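Local coordinates for protein ribokinase (Thermotoga maritima, PDB 1VM7) that probably catalyses the ATP- and magnesium-dependent phosphorylation of ribose at O-5, as a homodimeric carbohydrate kinase of the PfkB family, at residues V16-G21 against G68-T73; Q57-A62 against E89-T94. All coordinates share one frame; numbering follows the deposited sequence.

Contact 1 (V16-G21 against G68-T73)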
loop_
_atom_site.group_PDB
_atom_site.type_symbol
_atom_site.label_atom_id
_atom_site.label_comp_id
_atom_site.label_asym_id
_atom_site.label_seq_id
_atom_site.Cartn_x
_atom_site.Cartn_y
_atom_site.Cartn_z
ATOM N N VAL A 16 34.335 -0.528 -14.068
ATOM C CA VAL A 16 33.373 -1.181 -13.187
ATOM C C VAL A 16 32.439 -0.135 -12.613
ATOM O O VAL A 16 32.895 0.898 -12.120
ATOM C CB VAL A 16 34.056 -1.974 -12.043
ATOM C CG1 VAL A 16 33.024 -2.457 -11.039
ATOM C CG2 VAL A 16 34.824 -3.142 -12.609
ATOM N N ILE A 17 31.139 -0.422 -12.696
ATOM C CA ILE A 17 30.080 0.502 -12.254
ATOM C C ILE A 17 29.432 0.065 -10.920
ATOM O O ILE A 17 29.045 -1.095 -10.732
ATOM C CB ILE A 17 28.930 0.623 -13.304
ATOM C CG1 ILE A 17 29.445 1.154 -14.645
ATOM C CG2 ILE A 17 27.769 1.485 -12.745
ATOM C CD1 ILE A 17 28.409 1.120 -15.768
ATOM N N SER A 18 29.322 1.021 -10.006
ATOM C CA SER A 18 28.539 0.870 -8.803
ATOM C C SER A 18 27.428 1.889 -8.795
ATOM O O SER A 18 27.618 3.029 -9.217
ATOM C CB SER A 18 29.399 1.092 -7.576
ATOM O OG SER A 18 30.331 0.050 -7.428
ATOM N N VAL A 19 26.253 1.472 -8.338
ATOM C CA VAL A 19 25.150 2.375 -8.069
ATOM C C VAL A 19 24.990 2.383 -6.560
ATOM O O VAL A 19 25.030 1.331 -5.932
ATOM C CB VAL A 19 23.764 1.957 -8.707
ATOM C CG1 VAL A 19 22.729 3.023 -8.432
ATOM C CG2 VAL A 19 23.854 1.754 -10.178
ATOM N N VAL A 20 24.858 3.572 -5.980
ATOM C CA VAL A 20 24.575 3.694 -4.566
ATOM C C VAL A 20 23.272 4.479 -4.456
ATOM O O VAL A 20 23.203 5.648 -4.792
ATOM C CB VAL A 20 25.707 4.380 -3.793
ATOM C CG1 VAL A 20 25.330 4.481 -2.317
ATOM C CG2 VAL A 20 27.032 3.610 -3.964
ATOM N N GLY A 21 22.224 3.818 -4.014
ATOM C CA GLY A 21 20.924 4.419 -4.072
ATOM C C GLY A 21 19.753 3.550 -3.659
ATOM O O GLY A 21 19.867 2.586 -2.900
ATOM N N GLY A 68 26.266 -7.440 -15.137
ATOM C CA GLY A 68 25.679 -7.265 -13.826
ATOM C C GLY A 68 25.805 -5.827 -13.388
ATOM O O GLY A 68 25.991 -4.933 -14.218
ATOM N N CYS A 69 25.698 -5.600 -12.083
ATOM C CA CYS A 69 25.874 -4.272 -11.513
ATOM C C CYS A 69 26.067 -4.325 -10.007
ATOM O O CYS A 69 25.375 -5.048 -9.313
ATOM C CB CYS A 69 24.696 -3.372 -11.860
ATOM S SG CYS A 69 24.906 -1.566 -11.442
ATOM N N ARG A 70 27.042 -3.579 -9.513
ATOM C CA ARG A 70 27.219 -3.384 -8.086
ATOM C C ARG A 70 26.255 -2.287 -7.658
ATOM O O ARG A 70 26.220 -1.191 -8.225
ATOM C CB ARG A 70 28.654 -3.023 -7.768
ATOM C CG ARG A 70 29.591 -4.107 -8.209
ATOM C CD ARG A 70 31.025 -3.766 -8.007
ATOM N NE ARG A 70 31.861 -4.876 -8.467
ATOM C CZ ARG A 70 33.066 -5.171 -7.985
ATOM N NH1 ARG A 70 33.618 -4.457 -7.006
ATOM N NH2 ARG A 70 33.731 -6.206 -8.492
ATOM N N PHE A 71 25.428 -2.608 -6.687
ATOM C CA PHE A 71 24.339 -1.743 -6.334
ATOM C C PHE A 71 24.225 -1.781 -4.842
ATOM O O PHE A 71 23.739 -2.775 -4.281
ATOM C CB PHE A 71 23.052 -2.225 -6.996
ATOM C CG PHE A 71 21.815 -1.447 -6.613
ATOM C CD1 PHE A 71 21.871 -0.068 -6.304
ATOM C CD2 PHE A 71 20.570 -2.077 -6.635
ATOM C CE1 PHE A 71 20.750 0.641 -5.980
ATOM C CE2 PHE A 71 19.400 -1.353 -6.313
ATOM C CZ PHE A 71 19.512 0.017 -5.984
ATOM N N VAL A 72 24.761 -0.741 -4.191
ATOM C CA VAL A 72 24.637 -0.613 -2.745
ATOM C C VAL A 72 23.291 0.019 -2.490
ATOM O O VAL A 72 22.972 1.119 -2.988
ATOM C CB VAL A 72 25.801 0.172 -2.089
ATOM C CG1 VAL A 72 25.635 0.209 -0.565
ATOM C CG2 VAL A 72 27.100 -0.525 -2.430
ATOM N N THR A 73 22.477 -0.723 -1.743
ATOM C CA THR A 73 21.091 -0.306 -1.499
ATOM C C THR A 73 20.624 -0.965 -0.208
ATOM O O THR A 73 21.102 -2.021 0.161
ATOM C CB THR A 73 20.114 -0.646 -2.668
ATOM O OG1 THR A 73 18.815 -0.110 -2.392
ATOM C CG2 THR A 73 19.955 -2.141 -2.850
HETATM O O HOH W 1 32.591 -1.757 -5.873
#
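Strands 17-20 and 69-73 run parallel, their axes 4.5 Å apart at an angle of 19°, with S18, V19 and V20 in register with R70, F71 and V72. V19 takes both of its backbone bonds from this neighbour: its N reaches R70 O at 2.7 Å (N-H...O 164°), and its O receives V72 N nearly along the C=O axis. G21 N to V72 O continues the pattern, while R70 N to I17 O, at 3.4 Å, is weak. Beyond the G21 N bond, T73 OG1, anti to its backbone N, donates in the carbonyl plane to a lone pair of G21 O at 2.9 Å; the same hydroxyl is hydrogen-bonded to S23 OG. The V19 and F71 side chains cross obliquely, V19 CB and CG1 touching F71 CD1 (CB to CD1 3.7 Å); V19 CG2 rests on C69 SG at 3.7 Å, and T73 CB covers the rim of one ring face. On the other face of the sheet V20 and V72 lie side by side, pointing the same way. Extended from CG to NE, R70 passes S18 OG, which lies 3.5 Å from R70 CB, and puts one guanidinium face against V16 CG1. Water 1, in the guanidinium plane, accepts from R70 NH1 at 3.1 Å and also bonds S18 OG. An alanine in place of R70 would probably uncover V16 CG1 and leave water 1 less firmly held. The V19/F71 face is thus apolar, the other polar at S18 and R70 but apolar at V20 and V72, with E140 a long, weak second partner of the R70 charge.

Contact 2 (Q57-A62 against E89-T94); sequences QAVTVA and EKLGIT
Helix 53-65, which leads into strand 69-75 of the large sheet, packs here against the turn that takes the chain from helix 79-90 into the edge strand 93-98. A62 has its CB directed at that turn: the methyl lies 3.4 Å from L91 O, 3.7 Å from I93 CG1 and 3.9 Å from L91 CB, so a single group meets the backbone and both apolar side chains. One helical turn earlier, V59 sends its two methyls to different partners. CG1, anti to the backbone N (chi1 171°), touches L91 CD1 at 3.6 Å, the two side chains crossing obliquely; CG2 meets I93 CD1 at 4.0 Å, and this pair crosses at about a right angle. I93 CD1 rests against both A62 CB and V59 CA, while I93 CG2 comes no nearer than 4.5 Å to A58 CB. The turn itself is a Schellman motif. G92 leaves helical geometry with positive phi (73°), a conformation that glycine adopts easily, and the motif has two bonds back into the last turn, one of them G92 N to E89 O at 3.1 Å. This reversal sets L91 and I93 on the same side, towards the helix, in the alpha-beta layering of the ribokinase fold. No direct hydrogen bond joins the segments; water 2 donates to A62 O at 2.6 Å and only weakly to L91 O. At the other end of 57-62, Q57 NE2 is hydrogen-bonded to D258 OD1, the predicted proton acceptor.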
loop_
_atom_site.group_PDB
_atom_site.type_symbol
_atom_site.label_atom_id
_atom_site.label_comp_id
_atom_site.label_asym_id
_atom_site.label_seq_id
_atom_site.Cartn_x
_atom_site.Cartn_y
_atom_site.Cartn_z
ATOM N N GLN A 57 18.298 2.291 -12.303
ATOM C CA GLN A 57 19.587 2.503 -12.948
ATOM C C GLN A 57 20.491 1.283 -12.883
ATOM O O GLN A 57 21.155 0.944 -13.853
ATOM C CB GLN A 57 20.239 3.750 -12.366
ATOM C CG GLN A 57 19.469 4.981 -12.756
ATOM C CD GLN A 57 19.958 6.239 -12.121
ATOM O OE1 GLN A 57 21.063 6.294 -11.594
ATOM N NE2 GLN A 57 19.136 7.269 -12.163
ATOM N N ALA A 58 20.538 0.620 -11.740
ATOM C CA ALA A 58 21.309 -0.621 -11.616
ATOM C C ALA A 58 20.799 -1.691 -12.585
ATOM O O ALA A 58 21.579 -2.378 -13.257
ATOM C CB ALA A 58 21.233 -1.127 -10.242
ATOM N N VAL A 59 19.490 -1.853 -12.637
ATOM C CA VAL A 59 18.867 -2.837 -13.544
ATOM C C VAL A 59 19.165 -2.476 -15.005
ATOM O O VAL A 59 19.345 -3.362 -15.853
ATOM C CB VAL A 59 17.338 -2.933 -13.305
ATOM C CG1 VAL A 59 16.641 -3.785 -14.392
ATOM C CG2 VAL A 59 17.047 -3.505 -11.958
ATOM N N THR A 60 19.214 -1.171 -15.292
ATOM C CA THR A 60 19.608 -0.715 -16.606
ATOM C C THR A 60 21.063 -1.118 -16.884
ATOM O O THR A 60 21.356 -1.687 -17.929
ATOM C CB THR A 60 19.356 0.824 -16.791
ATOM O OG1 THR A 60 17.958 1.111 -16.593
ATOM C CG2 THR A 60 19.741 1.257 -18.140
ATOM N N VAL A 61 21.950 -0.833 -15.941
ATOM C CA VAL A 61 23.349 -1.149 -16.096
ATOM C C VAL A 61 23.533 -2.640 -16.370
ATOM O O VAL A 61 24.182 -2.999 -17.360
ATOM C CB VAL A 61 24.143 -0.669 -14.869
ATOM C CG1 VAL A 61 25.528 -1.293 -14.856
ATOM C CG2 VAL A 61 24.209 0.904 -14.855
ATOM N N ALA A 62 22.905 -3.478 -15.540
ATOM C CA ALA A 62 23.002 -4.921 -15.631
ATOM C C ALA A 62 22.483 -5.414 -16.965
ATOM O O ALA A 62 23.166 -6.164 -17.667
ATOM C CB ALA A 62 22.241 -5.595 -14.462
ATOM N N GLU A 89 19.492 -10.804 -8.135
ATOM C CA GLU A 89 20.280 -12.014 -8.300
ATOM C C GLU A 89 20.285 -12.469 -9.748
ATOM O O GLU A 89 21.354 -12.752 -10.295
ATOM C CB GLU A 89 19.703 -13.168 -7.462
ATOM C CG GLU A 89 19.945 -13.130 -5.976
ATOM C CD GLU A 89 19.212 -14.255 -5.183
ATOM O OE1 GLU A 89 18.378 -15.030 -5.784
ATOM O OE2 GLU A 89 19.499 -14.356 -3.935
ATOM N N LYS A 90 19.087 -12.580 -10.337
ATOM C CA LYS A 90 18.940 -12.991 -11.724
ATOM C C LYS A 90 19.727 -12.088 -12.695
ATOM O O LYS A 90 20.217 -12.576 -13.703
ATOM C CB LYS A 90 17.472 -13.008 -12.115
ATOM C CG LYS A 90 16.714 -14.164 -11.557
ATOM C CD LYS A 90 15.178 -13.902 -11.554
ATOM C CE LYS A 90 14.662 -13.460 -12.925
ATOM N NZ LYS A 90 15.295 -14.230 -14.050
ATOM N N LEU A 91 19.837 -10.791 -12.397
ATOM C CA LEU A 91 20.558 -9.850 -13.262
ATOM C C LEU A 91 22.039 -9.639 -12.898
ATOM O O LEU A 91 22.700 -8.771 -13.498
ATOM C CB LEU A 91 19.882 -8.467 -13.253
ATOM C CG LEU A 91 18.535 -8.412 -13.951
ATOM C CD1 LEU A 91 17.778 -7.147 -13.589
ATOM C CD2 LEU A 91 18.725 -8.525 -15.444
ATOM N N GLY A 92 22.546 -10.382 -11.916
ATOM C CA GLY A 92 23.931 -10.247 -11.498
ATOM C C GLY A 92 24.175 -8.976 -10.728
ATOM O O GLY A 92 25.265 -8.412 -10.801
ATOM N N ILE A 93 23.139 -8.499 -10.020
ATOM C CA ILE A 93 23.203 -7.286 -9.212
ATOM C C ILE A 93 23.450 -7.686 -7.740
ATOM O O ILE A 93 22.655 -8.453 -7.147
ATOM C CB ILE A 93 21.944 -6.423 -9.366
ATOM C CG1 ILE A 93 21.777 -5.954 -10.810
ATOM C CG2 ILE A 93 21.962 -5.181 -8.439
ATOM C CD1 ILE A 93 20.334 -5.551 -11.168
ATOM N N THR A 94 24.595 -7.208 -7.214
ATOM C CA THR A 94 25.087 -7.523 -5.885
ATOM C C THR A 94 25.305 -6.247 -5.082
ATOM O O THR A 94 25.474 -5.178 -5.664
ATOM C CB THR A 94 26.416 -8.275 -5.960
ATOM O OG1 THR A 94 27.409 -7.501 -6.666
ATOM C CG2 THR A 94 26.200 -9.608 -6.675
HETATM O O HOH W 2 23.998 -8.363 -16.545
#

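In the fold
Both contacts are buried and lie on the same side of the chain's centre, 8 Å apart between centres, yet they secure the fold differently. Contact 1 joins adjacent strands inside the large sheet by backbone hydrogen bonds; contact 2 fastens a helix to the sheet's outermost strand within this chain through methyl packing, with one bridging water as its polar link. Strand 69-75 connects them: it pairs with 17-20 on one edge and with 93-98 on the other, where F71 N to T94 O and C69 O to T94 N are probable hydrogen bonds. F71 CB against I93 CG2 and C69 SG against V61 CG1 merge their apolar sides beneath helix 53-65.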